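Local coordinates for protein ULam111 (Flavobacterium sp., PDB 5WUT) that probably hydrolyses the beta-1,3-glucosidic bonds of laminarin, as a laminarinase of glycosyl hydrolase family 16 with a beta-jelly-roll fold, at residues Q42-N48 and Q66-R71; L91-I97 and L122-K127; L136-A140 and A192-Y196; N147-T151 and V181-N185. One frame throughout, in Å; residues are numbered along the deposited sequence.

Contact 1 of 4, residues Q42-N48 and Q66-R71; sequences QLYTKTN and QYTSTR
CG anti to the carbonyl carbon (chi1 -75°) turns the Y44 ring onto the aliphatic chain of R71, which runs out extended from CG to NE. R71 CB stands 3.4 Å from the centroid of the Y44 ring, almost on its normal, in a CH-pi contact, and R71 CD meets the CE2 corner. CG of Q42 covers the rim of the opposite face. A water in the ring plane bonds to Y44 OH and weakly to R71 NH1, but N205 also bonds the hydroxyl and E26 forms a salt bridge with R71 NE. Strands 42-44 and 66-69 pair in parallel through backbone hydrogen bonds from L43 N to Y67 O (2.8 Å) and from S69 N to L43 O; T45 N to S69 O continues the pairing past strand 42-44. Beyond them N48 ND2 donates to T68 OG1 at 3.0 Å, close to the plane of the N48 amide, while T45 OG1 accepts from T47 N in an ST turn and donates to N48 OD1. A leucine replacing Y44 would probably leave N205 without its hydroxyl partner and the R71 chain without a flat surface beneath it. Backbone bonds and the N48-T68 bond thus fix the register, while Q42 and R71 hold the Y44 ring between them.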
loop_
_atom_site.group_PDB
_atom_site.type_symbol
_atom_site.label_atom_id
_atom_site.label_comp_id
_atom_site.label_asym_id
_atom_site.label_seq_id
_atom_site.Cartn_x
_atom_site.Cartn_y
_atom_site.Cartn_z
ATOM N N GLN A 42 14.492 5.799 -27.573
ATOM C CA GLN A 42 15.702 4.997 -27.376
ATOM C C GLN A 42 15.937 3.903 -28.405
ATOM O O GLN A 42 14.999 3.330 -28.962
ATOM C CB GLN A 42 15.685 4.359 -25.978
ATOM C CG GLN A 42 14.802 3.112 -25.864
ATOM C CD GLN A 42 13.321 3.415 -25.925
ATOM O OE1 GLN A 42 12.891 4.511 -25.565
ATOM N NE2 GLN A 42 12.528 2.443 -26.373
ATOM N N LEU A 43 17.220 3.640 -28.655
ATOM C CA LEU A 43 17.637 2.378 -29.235
ATOM C C LEU A 43 18.005 1.472 -28.082
ATOM O O LEU A 43 18.713 1.883 -27.160
ATOM C CB LEU A 43 18.836 2.524 -30.172
ATOM C CG LEU A 43 18.692 3.402 -31.400
ATOM C CD1 LEU A 43 19.948 3.243 -32.253
ATOM C CD2 LEU A 43 17.458 3.011 -32.172
ATOM N N TYR A 44 17.517 0.244 -28.125
ATOM C CA TYR A 44 17.876 -0.716 -27.101
ATOM C C TYR A 44 19.161 -1.429 -27.515
ATOM O O TYR A 44 19.355 -1.739 -28.698
ATOM C CB TYR A 44 16.739 -1.693 -26.877
ATOM C CG TYR A 44 15.571 -1.127 -26.101
ATOM C CD1 TYR A 44 15.763 -0.542 -24.863
ATOM C CD2 TYR A 44 14.278 -1.211 -26.597
ATOM C CE1 TYR A 44 14.698 -0.051 -24.130
ATOM C CE2 TYR A 44 13.205 -0.716 -25.870
ATOM C CZ TYR A 44 13.427 -0.146 -24.640
ATOM O OH TYR A 44 12.365 0.343 -23.901
ATOM N N THR A 45 20.043 -1.654 -26.544
ATOM C CA THR A 45 21.369 -2.197 -26.822
ATOM C C THR A 45 21.718 -3.335 -25.886
ATOM O O THR A 45 20.957 -3.635 -24.965
ATOM C CB THR A 45 22.459 -1.141 -26.655
ATOM O OG1 THR A 45 22.693 -0.933 -25.262
ATOM C CG2 THR A 45 22.071 0.182 -27.328
ATOM N N LYS A 46 22.891 -3.931 -26.096
ATOM C CA LYS A 46 23.443 -4.921 -25.165
ATOM C C LYS A 46 24.542 -4.291 -24.323
ATOM O O LYS A 46 25.238 -4.974 -23.553
ATOM C CB LYS A 46 24.009 -6.141 -25.912
ATOM C CG LYS A 46 22.990 -6.978 -26.649
ATOM C CD LYS A 46 23.615 -8.286 -27.118
ATOM C CE LYS A 46 24.345 -8.145 -28.435
ATOM N NZ LYS A 46 24.729 -9.502 -28.921
ATOM N N THR A 47 24.706 -2.983 -24.473
ATOM C CA THR A 47 25.795 -2.272 -23.812
ATOM C C THR A 47 25.320 -1.181 -22.850
ATOM O O THR A 47 26.096 -0.303 -22.457
ATOM C CB THR A 47 26.746 -1.650 -24.862
ATOM O OG1 THR A 47 25.973 -0.915 -25.817
ATOM C CG2 THR A 47 27.513 -2.742 -25.589
ATOM N N ASN A 48 24.052 -1.237 -22.440
ATOM C CA ASN A 48 23.529 -0.263 -21.485
ATOM C C ASN A 48 23.208 -0.852 -20.107
ATOM O O ASN A 48 22.599 -0.190 -19.271
ATOM C CB ASN A 48 22.273 0.417 -22.048
ATOM C CG ASN A 48 22.602 1.572 -22.981
ATOM O OD1 ASN A 48 23.096 1.360 -24.089
ATOM N ND2 ASN A 48 22.300 2.797 -22.542
ATOM N N GLN A 66 21.368 10.683 -29.754
ATOM C CA GLN A 66 21.016 9.273 -29.612
ATOM C C GLN A 66 20.743 8.905 -28.150
ATOM O O GLN A 66 21.540 9.189 -27.254
ATOM C CB GLN A 66 22.120 8.374 -30.194
ATOM C CG GLN A 66 21.935 6.879 -29.833
ATOM C CD GLN A 66 22.633 5.929 -30.797
ATOM O OE1 GLN A 66 23.460 5.104 -30.397
ATOM N NE2 GLN A 66 22.257 5.996 -32.055
ATOM N N TYR A 67 19.579 8.307 -27.918
ATOM C CA TYR A 67 19.217 7.774 -26.615
ATOM C C TYR A 67 19.353 6.264 -26.631
ATOM O O TYR A 67 18.956 5.636 -27.603
ATOM C CB TYR A 67 17.782 8.152 -26.267
ATOM C CG TYR A 67 17.534 9.634 -26.140
ATOM C CD1 TYR A 67 17.181 10.392 -27.249
ATOM C CD2 TYR A 67 17.639 10.274 -24.906
ATOM C CE1 TYR A 67 16.950 11.744 -27.141
ATOM C CE2 TYR A 67 17.398 11.643 -24.781
ATOM C CZ TYR A 67 17.055 12.367 -25.910
ATOM O OH TYR A 67 16.805 13.717 -25.803
ATOM N N THR A 68 19.869 5.686 -25.545
ATOM C CA THR A 68 20.024 4.234 -25.457
ATOM C C THR A 68 19.594 3.677 -24.099
ATOM O O THR A 68 19.669 4.355 -23.078
ATOM C CB THR A 68 21.480 3.794 -25.727
ATOM O OG1 THR A 68 22.377 4.561 -24.916
ATOM C CG2 THR A 68 21.837 3.979 -27.224
ATOM N N SER A 69 19.170 2.422 -24.111
ATOM C CA SER A 69 18.720 1.774 -22.889
ATOM C C SER A 69 18.720 0.271 -23.119
ATOM O O SER A 69 19.314 -0.200 -24.094
ATOM C CB SER A 69 17.335 2.295 -22.485
ATOM O OG SER A 69 17.009 1.902 -21.146
ATOM N N THR A 70 18.061 -0.468 -22.222
ATOM C CA THR A 70 18.020 -1.933 -22.255
ATOM C C THR A 70 16.590 -2.435 -22.203
ATOM O O THR A 70 15.752 -1.866 -21.478
ATOM C CB THR A 70 18.787 -2.553 -21.062
ATOM O OG1 THR A 70 20.090 -1.967 -20.969
ATOM C CG2 THR A 70 18.905 -4.092 -21.183
ATOM N N ARG A 71 16.319 -3.492 -22.961
ATOM C CA ARG A 71 15.053 -4.213 -22.909
ATOM C C ARG A 71 15.338 -5.706 -23.029
ATOM O O ARG A 71 15.879 -6.163 -24.042
ATOM C CB ARG A 71 14.125 -3.744 -24.036
ATOM C CG ARG A 71 12.791 -4.503 -24.115
ATOM C CD ARG A 71 11.844 -3.770 -25.053
ATOM N NE ARG A 71 10.685 -4.586 -25.397
ATOM C CZ ARG A 71 9.473 -4.088 -25.638
ATOM N NH1 ARG A 71 9.262 -2.783 -25.561
ATOM N NH2 ARG A 71 8.474 -4.899 -25.952
HETATM O O HOH W 1 9.907 0.089 -24.945
HETATM O O HOH W 2 18.309 -4.393 -24.845
HETATM O O HOH W 3 22.056 -3.205 -22.445
#

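Contact 2 of 4, residues L91-I97 and L122-K127; sequences LPVGKGI and LEYVGK
G126 N donates to I97 O at 2.9 Å, nearly straight at the hydrogen (169°), the one direct hydrogen bond between 91-97 and 122-127. Around it lie weaker CA-H...O contacts: G126 CA approaches G94 O to 3.1 Å, and V125 CA meets I97 O. Two waters extend the polar set. One accepts from G94 N and donates to both Y124 OH and G126 O; the other accepts from G96 N and K127 N and donates to I97 O. Y124 OH has a further partner in E157, and the ammonium of K127 reaches the carbonyl of G214.

The chain between strands 83-90 and 97-105 of the jelly roll makes a type II turn from G94 to I97, which packs on residues 124-127, after strand 118-123. The close approach depends on G126, where a side chain would run into G94 O and I97 CG2. G94 and G96 answer to the turn's own backbone, taking angles at which a CB would strike the preceding carbonyl oxygen.

Apolar packing lies at the other end. L91 CD1 sits over the centre of one face of the Y124 ring, 3.8 Å from the centroid, in a CH-pi contact; Y124 holds that ring on the far side of CB from the backbone N (chi1 172°). The second branch, L91 CD2, meets L122 CD2 at 3.9 Å, the two side chains lying alongside and pointing opposite ways.

One polar atom, P92 O, is buried here without a hydrogen-bond partner; it comes obliquely to the ring, 3.4 Å from Y124 CE1.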
loop_
_atom_site.group_PDB
_atom_site.type_symbol
_atom_site.label_atom_id
_atom_site.label_comp_id
_atom_site.label_asym_id
_atom_site.label_seq_id
_atom_site.Cartn_x
_atom_site.Cartn_y
_atom_site.Cartn_z
ATOM N N LEU A 91 13.886 2.799 -8.649
ATOM C CA LEU A 91 13.480 3.531 -9.850
ATOM C C LEU A 91 14.498 4.555 -10.330
ATOM O O LEU A 91 15.214 5.135 -9.509
ATOM C CB LEU A 91 12.167 4.264 -9.588
ATOM C CG LEU A 91 10.954 3.397 -9.276
ATOM C CD1 LEU A 91 9.791 4.274 -8.798
ATOM C CD2 LEU A 91 10.573 2.596 -10.516
ATOM N N PRO A 92 14.542 4.780 -11.654
ATOM C CA PRO A 92 15.170 5.988 -12.198
ATOM C C PRO A 92 14.229 7.152 -11.945
ATOM O O PRO A 92 13.047 6.919 -11.674
ATOM C CB PRO A 92 15.278 5.695 -13.691
ATOM C CG PRO A 92 14.026 4.892 -13.955
ATOM C CD PRO A 92 13.841 4.024 -12.705
ATOM N N VAL A 93 14.709 8.387 -12.056
ATOM C CA VAL A 93 13.837 9.523 -11.805
ATOM C C VAL A 93 14.013 10.579 -12.877
ATOM O O VAL A 93 15.081 10.700 -13.473
ATOM C CB VAL A 93 14.112 10.148 -10.424
ATOM C CG1 VAL A 93 13.798 9.152 -9.321
ATOM C CG2 VAL A 93 15.552 10.571 -10.313
ATOM N N GLY A 94 12.948 11.326 -13.140
ATOM C CA GLY A 94 13.043 12.473 -14.028
ATOM C C GLY A 94 12.054 12.443 -15.170
ATOM O O GLY A 94 11.566 11.384 -15.581
ATOM N N LYS A 95 11.749 13.623 -15.699
ATOM C CA LYS A 95 10.744 13.728 -16.743
ATOM C C LYS A 95 11.184 13.056 -18.042
ATOM O O LYS A 95 12.215 13.413 -18.616
ATOM C CB LYS A 95 10.404 15.197 -17.008
ATOM C CG LYS A 95 9.319 15.381 -18.053
ATOM C CD LYS A 95 9.012 16.863 -18.286
ATOM C CE LYS A 95 10.192 17.577 -18.892
ATOM N NZ LYS A 95 9.801 18.886 -19.505
ATOM N N GLY A 96 10.395 12.085 -18.493
ATOM C CA GLY A 96 10.655 11.398 -19.746
ATOM C C GLY A 96 11.041 9.937 -19.578
ATOM O O GLY A 96 10.942 9.169 -20.522
ATOM N N ILE A 97 11.456 9.549 -18.377
ATOM C CA ILE A 97 11.884 8.176 -18.143
ATOM C C ILE A 97 10.677 7.255 -17.882
ATOM O O ILE A 97 9.677 7.674 -17.292
ATOM C CB ILE A 97 12.907 8.120 -16.956
ATOM C CG1 ILE A 97 13.935 7.028 -17.203
ATOM C CG2 ILE A 97 12.231 8.022 -15.603
ATOM C CD1 ILE A 97 14.805 7.320 -18.398
ATOM N N LEU A 122 5.377 -3.431 -12.537
ATOM C CA LEU A 122 6.063 -2.207 -12.146
ATOM C C LEU A 122 5.914 -1.252 -13.313
ATOM O O LEU A 122 6.380 -1.545 -14.403
ATOM C CB LEU A 122 7.550 -2.464 -11.828
ATOM C CG LEU A 122 8.467 -1.308 -11.371
ATOM C CD1 LEU A 122 9.751 -1.920 -10.860
ATOM C CD2 LEU A 122 8.796 -0.242 -12.429
ATOM N N GLU A 123 5.236 -0.128 -13.094
ATOM C CA GLU A 123 5.113 0.905 -14.123
ATOM C C GLU A 123 5.224 2.265 -13.466
ATOM O O GLU A 123 4.465 2.585 -12.547
ATOM C CB GLU A 123 3.785 0.823 -14.858
ATOM C CG GLU A 123 3.498 -0.496 -15.503
ATOM C CD GLU A 123 4.293 -0.720 -16.772
ATOM O OE1 GLU A 123 4.817 0.259 -17.354
ATOM O OE2 GLU A 123 4.384 -1.896 -17.187
ATOM N N TYR A 124 6.159 3.071 -13.948
ATOM C CA TYR A 124 6.412 4.393 -13.390
ATOM C C TYR A 124 6.806 5.305 -14.520
ATOM O O TYR A 124 7.575 4.901 -15.386
ATOM C CB TYR A 124 7.514 4.323 -12.339
ATOM C CG TYR A 124 8.022 5.632 -11.787
ATOM C CD1 TYR A 124 9.219 6.170 -12.244
ATOM C CD2 TYR A 124 7.349 6.299 -10.760
ATOM C CE1 TYR A 124 9.714 7.362 -11.717
ATOM C CE2 TYR A 124 7.835 7.473 -10.230
ATOM C CZ TYR A 124 9.020 8.001 -10.716
ATOM O OH TYR A 124 9.508 9.170 -10.193
ATOM N N VAL A 125 6.249 6.508 -14.551
ATOM C CA VAL A 125 6.738 7.493 -15.508
ATOM C C VAL A 125 7.261 8.661 -14.710
ATOM O O VAL A 125 6.551 9.227 -13.877
ATOM C CB VAL A 125 5.664 7.921 -16.533
ATOM C CG1 VAL A 125 5.364 6.769 -17.469
ATOM C CG2 VAL A 125 4.384 8.400 -15.849
ATOM N N GLY A 126 8.522 9.005 -14.940
ATOM C CA GLY A 126 9.179 10.026 -14.149
ATOM C C GLY A 126 8.527 11.400 -14.232
ATOM O O GLY A 126 8.758 12.256 -13.368
ATOM N N LYS A 127 7.738 11.625 -15.283
ATOM C CA LYS A 127 7.000 12.879 -15.417
ATOM C C LYS A 127 5.871 13.009 -14.396
ATOM O O LYS A 127 5.325 14.098 -14.206
ATOM C CB LYS A 127 6.429 13.029 -16.827
ATOM C CG LYS A 127 5.381 11.992 -17.185
ATOM C CD LYS A 127 4.716 12.302 -18.504
ATOM C CE LYS A 127 3.653 11.282 -18.839
ATOM N NZ LYS A 127 2.976 11.554 -20.152
HETATM O O HOH W 4 10.491 11.409 -11.487
HETATM O O HOH W 5 8.319 10.170 -17.793
#

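Contact 3 of 4, residues L136-A140 and A192-Y196; sequences LHTTA and AIWPY
A140 N donates to A192 O at 3.0 Å, bent to 155° at the hydrogen and standing well above the carbonyl plane, off the lone pairs. A192 O also has T138 OG1 at 3.3 Å, at most a weak bond and unsettled, since the hydroxyl proton has another acceptor within reach. A water joins T138 OG1 to I193 O, to which it donates at 2.8 Å, and the hydroxyl also accepts from S141 N. Y196 OH bonds to E118 O, beside the contact.

These links tie the end of strand 131-137 and the loop after it to the long loop between strands 179-184 and 200-208 of the jelly roll, about 17 Å from the centre of the chain to the centre of the contact.

T138 places OG1 between its backbone N and carbonyl carbon (chi1 64°), which leaves CG2 anti to the carbonyl carbon, in the corner formed by P195 and Y196. T138 CG2 lies 3.6 Å from P195 CD and also touches Y196 OH; the T138 side chain crosses both residues at about a right angle. P195 CG in turn rests over the centre of one face of the Y196 ring, while W194 meets its edge. L136 comes obliquely to the phenol end, L136 CD1 3.8 Å from Y196 CZ. A valine in place of Y196 would probably leave the E118 carbonyl without its hydroxyl partner and open a gap beside L136 and T138. Farther out, A140 CB touches I193 CG1 at 3.8 Å.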
loop_
_atom_site.group_PDB
_atom_site.type_symbol
_atom_site.label_atom_id
_atom_site.label_comp_id
_atom_site.label_asym_id
_atom_site.label_seq_id
_atom_site.Cartn_x
_atom_site.Cartn_y
_atom_site.Cartn_z
ATOM N N LEU A 136 -3.676 -4.113 -17.000
ATOM C CA LEU A 136 -3.827 -5.241 -17.928
ATOM C C LEU A 136 -4.116 -4.698 -19.318
ATOM O O LEU A 136 -4.803 -3.699 -19.447
ATOM C CB LEU A 136 -4.967 -6.175 -17.522
ATOM C CG LEU A 136 -4.859 -6.999 -16.239
ATOM C CD1 LEU A 136 -3.515 -7.687 -16.053
ATOM C CD2 LEU A 136 -5.198 -6.131 -15.060
ATOM N N HIS A 137 -3.588 -5.358 -20.346
ATOM C CA HIS A 137 -3.967 -5.078 -21.730
ATOM C C HIS A 137 -4.436 -6.373 -22.359
ATOM O O HIS A 137 -3.782 -7.417 -22.221
ATOM C CB HIS A 137 -2.802 -4.505 -22.531
ATOM C CG HIS A 137 -2.301 -3.212 -21.993
ATOM N ND1 HIS A 137 -2.664 -1.994 -22.526
ATOM C CD2 HIS A 137 -1.495 -2.942 -20.941
ATOM C CE1 HIS A 137 -2.084 -1.029 -21.836
ATOM N NE2 HIS A 137 -1.372 -1.579 -20.866
ATOM N N THR A 138 -5.597 -6.315 -22.998
ATOM C CA THR A 138 -6.243 -7.475 -23.610
ATOM C C THR A 138 -6.980 -7.009 -24.862
ATOM O O THR A 138 -7.083 -5.810 -25.102
ATOM C CB THR A 138 -7.263 -8.118 -22.662
ATOM O OG1 THR A 138 -8.308 -7.173 -22.420
ATOM C CG2 THR A 138 -6.640 -8.475 -21.330
ATOM N N THR A 139 -7.569 -7.938 -25.607
ATOM C CA THR A 139 -8.427 -7.518 -26.719
ATOM C C THR A 139 -9.581 -6.637 -26.220
ATOM O O THR A 139 -9.921 -5.626 -26.843
ATOM C CB THR A 139 -8.975 -8.725 -27.480
ATOM O OG1 THR A 139 -7.924 -9.267 -28.279
ATOM C CG2 THR A 139 -10.130 -8.325 -28.395
ATOM N N ALA A 140 -10.150 -6.997 -25.074
ATOM C CA ALA A 140 -11.263 -6.232 -24.516
ATOM C C ALA A 140 -10.887 -4.792 -24.138
ATOM O O ALA A 140 -11.705 -3.882 -24.285
ATOM C CB ALA A 140 -11.846 -6.969 -23.287
ATOM N N ALA A 192 -10.940 -12.874 -24.930
ATOM C CA ALA A 192 -10.827 -11.442 -25.197
ATOM C C ALA A 192 -10.673 -10.662 -23.899
ATOM O O ALA A 192 -9.931 -9.684 -23.831
ATOM C CB ALA A 192 -12.041 -10.942 -25.980
ATOM N N ILE A 193 -11.385 -11.104 -22.868
ATOM C CA ILE A 193 -11.351 -10.455 -21.560
ATOM C C ILE A 193 -10.227 -11.015 -20.694
ATOM O O ILE A 193 -9.586 -10.288 -19.929
ATOM C CB ILE A 193 -12.713 -10.635 -20.861
ATOM C CG1 ILE A 193 -13.762 -9.807 -21.593
ATOM C CG2 ILE A 193 -12.658 -10.234 -19.392
ATOM C CD1 ILE A 193 -15.173 -10.111 -21.175
ATOM N N TRP A 194 -9.965 -12.307 -20.854
ATOM C CA TRP A 194 -9.055 -13.021 -19.961
ATOM C C TRP A 194 -8.161 -13.984 -20.718
ATOM O O TRP A 194 -8.433 -15.187 -20.770
ATOM C CB TRP A 194 -9.866 -13.776 -18.897
ATOM C CG TRP A 194 -9.061 -14.442 -17.806
ATOM C CD1 TRP A 194 -8.649 -15.740 -17.771
ATOM C CD2 TRP A 194 -8.622 -13.849 -16.576
ATOM N NE1 TRP A 194 -7.971 -15.996 -16.600
ATOM C CE2 TRP A 194 -7.937 -14.847 -15.853
ATOM C CE3 TRP A 194 -8.734 -12.572 -16.020
ATOM C CZ2 TRP A 194 -7.365 -14.608 -14.601
ATOM C CZ3 TRP A 194 -8.169 -12.335 -14.777
ATOM C CH2 TRP A 194 -7.488 -13.353 -14.083
ATOM N N PRO A 195 -7.096 -13.454 -21.327
ATOM C CA PRO A 195 -6.100 -14.299 -21.985
ATOM C C PRO A 195 -5.083 -14.856 -20.989
ATOM O O PRO A 195 -3.966 -15.167 -21.399
ATOM C CB PRO A 195 -5.417 -13.333 -22.952
ATOM C CG PRO A 195 -5.500 -12.002 -22.220
ATOM C CD PRO A 195 -6.855 -12.019 -21.577
ATOM N N TYR A 196 -5.445 -14.952 -19.713
ATOM C CA TYR A 196 -4.451 -15.224 -18.679
ATOM C C TYR A 196 -4.411 -16.670 -18.173
ATOM O O TYR A 196 -3.868 -16.926 -17.099
ATOM C CB TYR A 196 -4.670 -14.258 -17.501
ATOM C CG TYR A 196 -4.525 -12.820 -17.956
ATOM C CD1 TYR A 196 -3.290 -12.327 -18.351
ATOM C CD2 TYR A 196 -5.619 -11.973 -18.030
ATOM C CE1 TYR A 196 -3.140 -11.026 -18.798
ATOM C CE2 TYR A 196 -5.476 -10.650 -18.482
ATOM C CZ TYR A 196 -4.226 -10.187 -18.861
ATOM O OH TYR A 196 -4.070 -8.898 -19.318
HETATM O O HOH W 6 -9.711 -7.456 -20.219
#

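Contact 4 of 4, residues N147-T151 and V181-N185; sequences NTKRT and VYTFN
The Y182 ring has T148 O over one face and a water in its plane at the edge; K149 CB comes to it obliquely, 3.7 Å from Y182 CG. The neighbouring F184 ring has N147 CB over one face. The N147 amide, turned 46° from that ring, brings N147 OD1 to within 3.3 Å of F184 CE1. Y182 OH ends 3.1 Å from N147 C. T148 N, close by, is not bonded to the hydroxyl. The in-plane water instead joins Y182 OH to N147 OD1, donating to the amide oxygen at 2.9 Å.

K149 bends at chi2 (78°) and again at chi4, which curls its ammonium back to a weak bond with R150 O. K149 NZ also donates to a second water, 2.8 Å away, which bonds T151 OG1 and donates to V181 O. T151 OG1 lies against V181 CB at 3.6 Å, and I179 of the second subunit packs on both residues.

Strands 148-151 and 181-184 run antiparallel, their segment axes 7.5 Å apart at closest, with no direct hydrogen bond between them. They pair instead with strands 131-137 and 172-176, respectively. A classic beta bulge puts V181 and Y182 both opposite F174, and both residues direct their side chains to 147-151. Side-chain packing and two bridging waters therefore join these strands of the jelly roll, an arrangement consistent with a partly solvated surface.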
loop_
_atom_site.group_PDB
_atom_site.type_symbol
_atom_site.label_atom_id
_atom_site.label_comp_id
_atom_site.label_asym_id
_atom_site.label_seq_id
_atom_site.Cartn_x
_atom_site.Cartn_y
_atom_site.Cartn_z
ATOM N N ASN A 147 -8.556 -1.170 -17.551
ATOM C CA ASN A 147 -8.177 -2.070 -16.459
ATOM C C ASN A 147 -6.807 -1.663 -15.931
ATOM O O ASN A 147 -5.751 -2.246 -16.241
ATOM C CB ASN A 147 -8.224 -3.533 -16.910
ATOM C CG ASN A 147 -9.628 -3.959 -17.294
ATOM O OD1 ASN A 147 -10.583 -3.727 -16.543
ATOM N ND2 ASN A 147 -9.771 -4.535 -18.473
ATOM N N THR A 148 -6.846 -0.602 -15.137
ATOM C CA THR A 148 -5.650 0.037 -14.644
ATOM C C THR A 148 -5.962 0.744 -13.336
ATOM O O THR A 148 -7.115 1.061 -13.030
ATOM C CB THR A 148 -5.070 1.040 -15.677
ATOM O OG1 THR A 148 -3.793 1.506 -15.241
ATOM C CG2 THR A 148 -6.001 2.241 -15.922
ATOM N N LYS A 149 -4.927 0.937 -12.538
ATOM C CA LYS A 149 -5.056 1.662 -11.289
ATOM C C LYS A 149 -3.819 2.510 -11.081
ATOM O O LYS A 149 -2.709 2.021 -11.233
ATOM C CB LYS A 149 -5.238 0.702 -10.117
ATOM C CG LYS A 149 -5.356 1.383 -8.754
ATOM C CD LYS A 149 -6.739 1.966 -8.539
ATOM C CE LYS A 149 -7.001 2.223 -7.056
ATOM N NZ LYS A 149 -6.289 3.447 -6.576
ATOM N N ARG A 150 -4.014 3.779 -10.738
ATOM C CA ARG A 150 -2.933 4.670 -10.358
ATOM C C ARG A 150 -2.868 4.725 -8.833
ATOM O O ARG A 150 -3.859 5.043 -8.165
ATOM C CB ARG A 150 -3.170 6.071 -10.934
ATOM C CG ARG A 150 -2.142 7.128 -10.566
ATOM C CD ARG A 150 -2.730 8.512 -10.832
ATOM N NE ARG A 150 -3.315 8.587 -12.170
ATOM C CZ ARG A 150 -2.678 9.012 -13.256
ATOM N NH1 ARG A 150 -1.417 9.409 -13.179
ATOM N NH2 ARG A 150 -3.309 9.037 -14.424
ATOM N N THR A 151 -1.702 4.407 -8.285
ATOM C CA THR A 151 -1.521 4.375 -6.841
ATOM C C THR A 151 -0.506 5.413 -6.408
ATOM O O THR A 151 0.622 5.437 -6.889
ATOM C CB THR A 151 -1.075 2.978 -6.357
ATOM O OG1 THR A 151 -2.053 2.010 -6.750
ATOM C CG2 THR A 151 -0.930 2.944 -4.840
ATOM N N VAL A 181 -3.122 -3.281 -4.050
ATOM C CA VAL A 181 -3.516 -1.973 -4.588
ATOM C C VAL A 181 -4.555 -2.048 -5.703
ATOM O O VAL A 181 -5.209 -1.042 -6.000
ATOM C CB VAL A 181 -2.305 -1.185 -5.113
ATOM C CG1 VAL A 181 -1.343 -0.908 -3.978
ATOM C CG2 VAL A 181 -1.606 -1.933 -6.265
ATOM N N TYR A 182 -4.714 -3.220 -6.315
ATOM C CA TYR A 182 -5.594 -3.357 -7.475
ATOM C C TYR A 182 -5.935 -4.824 -7.705
ATOM O O TYR A 182 -5.070 -5.697 -7.579
ATOM C CB TYR A 182 -4.936 -2.757 -8.734
ATOM C CG TYR A 182 -5.711 -2.945 -10.024
ATOM C CD1 TYR A 182 -7.048 -2.559 -10.130
ATOM C CD2 TYR A 182 -5.091 -3.476 -11.148
ATOM C CE1 TYR A 182 -7.758 -2.745 -11.313
ATOM C CE2 TYR A 182 -5.787 -3.646 -12.337
ATOM C CZ TYR A 182 -7.111 -3.277 -12.412
ATOM O OH TYR A 182 -7.795 -3.481 -13.595
ATOM N N THR A 183 -7.193 -5.087 -8.048
ATOM C CA THR A 183 -7.644 -6.435 -8.354
ATOM C C THR A 183 -8.447 -6.442 -9.652
ATOM O O THR A 183 -9.333 -5.611 -9.850
ATOM C CB THR A 183 -8.521 -7.015 -7.223
ATOM O OG1 THR A 183 -7.750 -7.130 -6.021
ATOM C CG2 THR A 183 -9.056 -8.380 -7.617
ATOM N N PHE A 184 -8.122 -7.370 -10.545
ATOM C CA PHE A 184 -8.908 -7.573 -11.757
ATOM C C PHE A 184 -9.485 -8.975 -11.675
ATOM O O PHE A 184 -8.749 -9.965 -11.581
ATOM C CB PHE A 184 -8.044 -7.379 -13.018
ATOM C CG PHE A 184 -8.788 -7.573 -14.318
ATOM C CD1 PHE A 184 -9.878 -6.780 -14.636
ATOM C CD2 PHE A 184 -8.359 -8.524 -15.238
ATOM C CE1 PHE A 184 -10.558 -6.951 -15.841
ATOM C CE2 PHE A 184 -9.025 -8.701 -16.445
ATOM C CZ PHE A 184 -10.124 -7.909 -16.747
ATOM N N ASN A 185 -10.810 -9.049 -11.655
ATOM C CA ASN A 185 -11.512 -10.314 -11.528
ATOM C C ASN A 185 -12.819 -10.240 -12.289
ATOM O O ASN A 185 -13.886 -10.083 -11.694
ATOM C CB ASN A 185 -11.765 -10.640 -10.050
ATOM C CG ASN A 185 -12.414 -12.000 -9.849
ATOM O OD1 ASN A 185 -12.862 -12.636 -10.801
ATOM N ND2 ASN A 185 -12.464 -12.449 -8.599
HETATM O O HOH W 7 -10.393 -3.013 -13.780
HETATM O O HOH W 8 -4.358 1.889 -5.366
#

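In the fold
Contacts 1 and 2 are mostly buried, contact 3 partly so, and contact 4 lies at the surface and at the subunit boundary. Contact 1 is direct parallel strand pairing, whereas contact 2 fits a glycine-rich turn against a loop. Contacts 3 and 4 share neighbouring strands, 131-137 and 148-152, and touch: L136 N probably bonds N147 O, and L136 also packs on Y182 and F184, with W194 on F184. Contact 3 is a junction of a strand end and its loop with another loop, with one firm direct hydrogen bond; contact 4 has none and joins through side-chain packing and bridging waters. Contacts 1 and 3, centres about 30 Å apart, lie on opposite sides of the chain's centre.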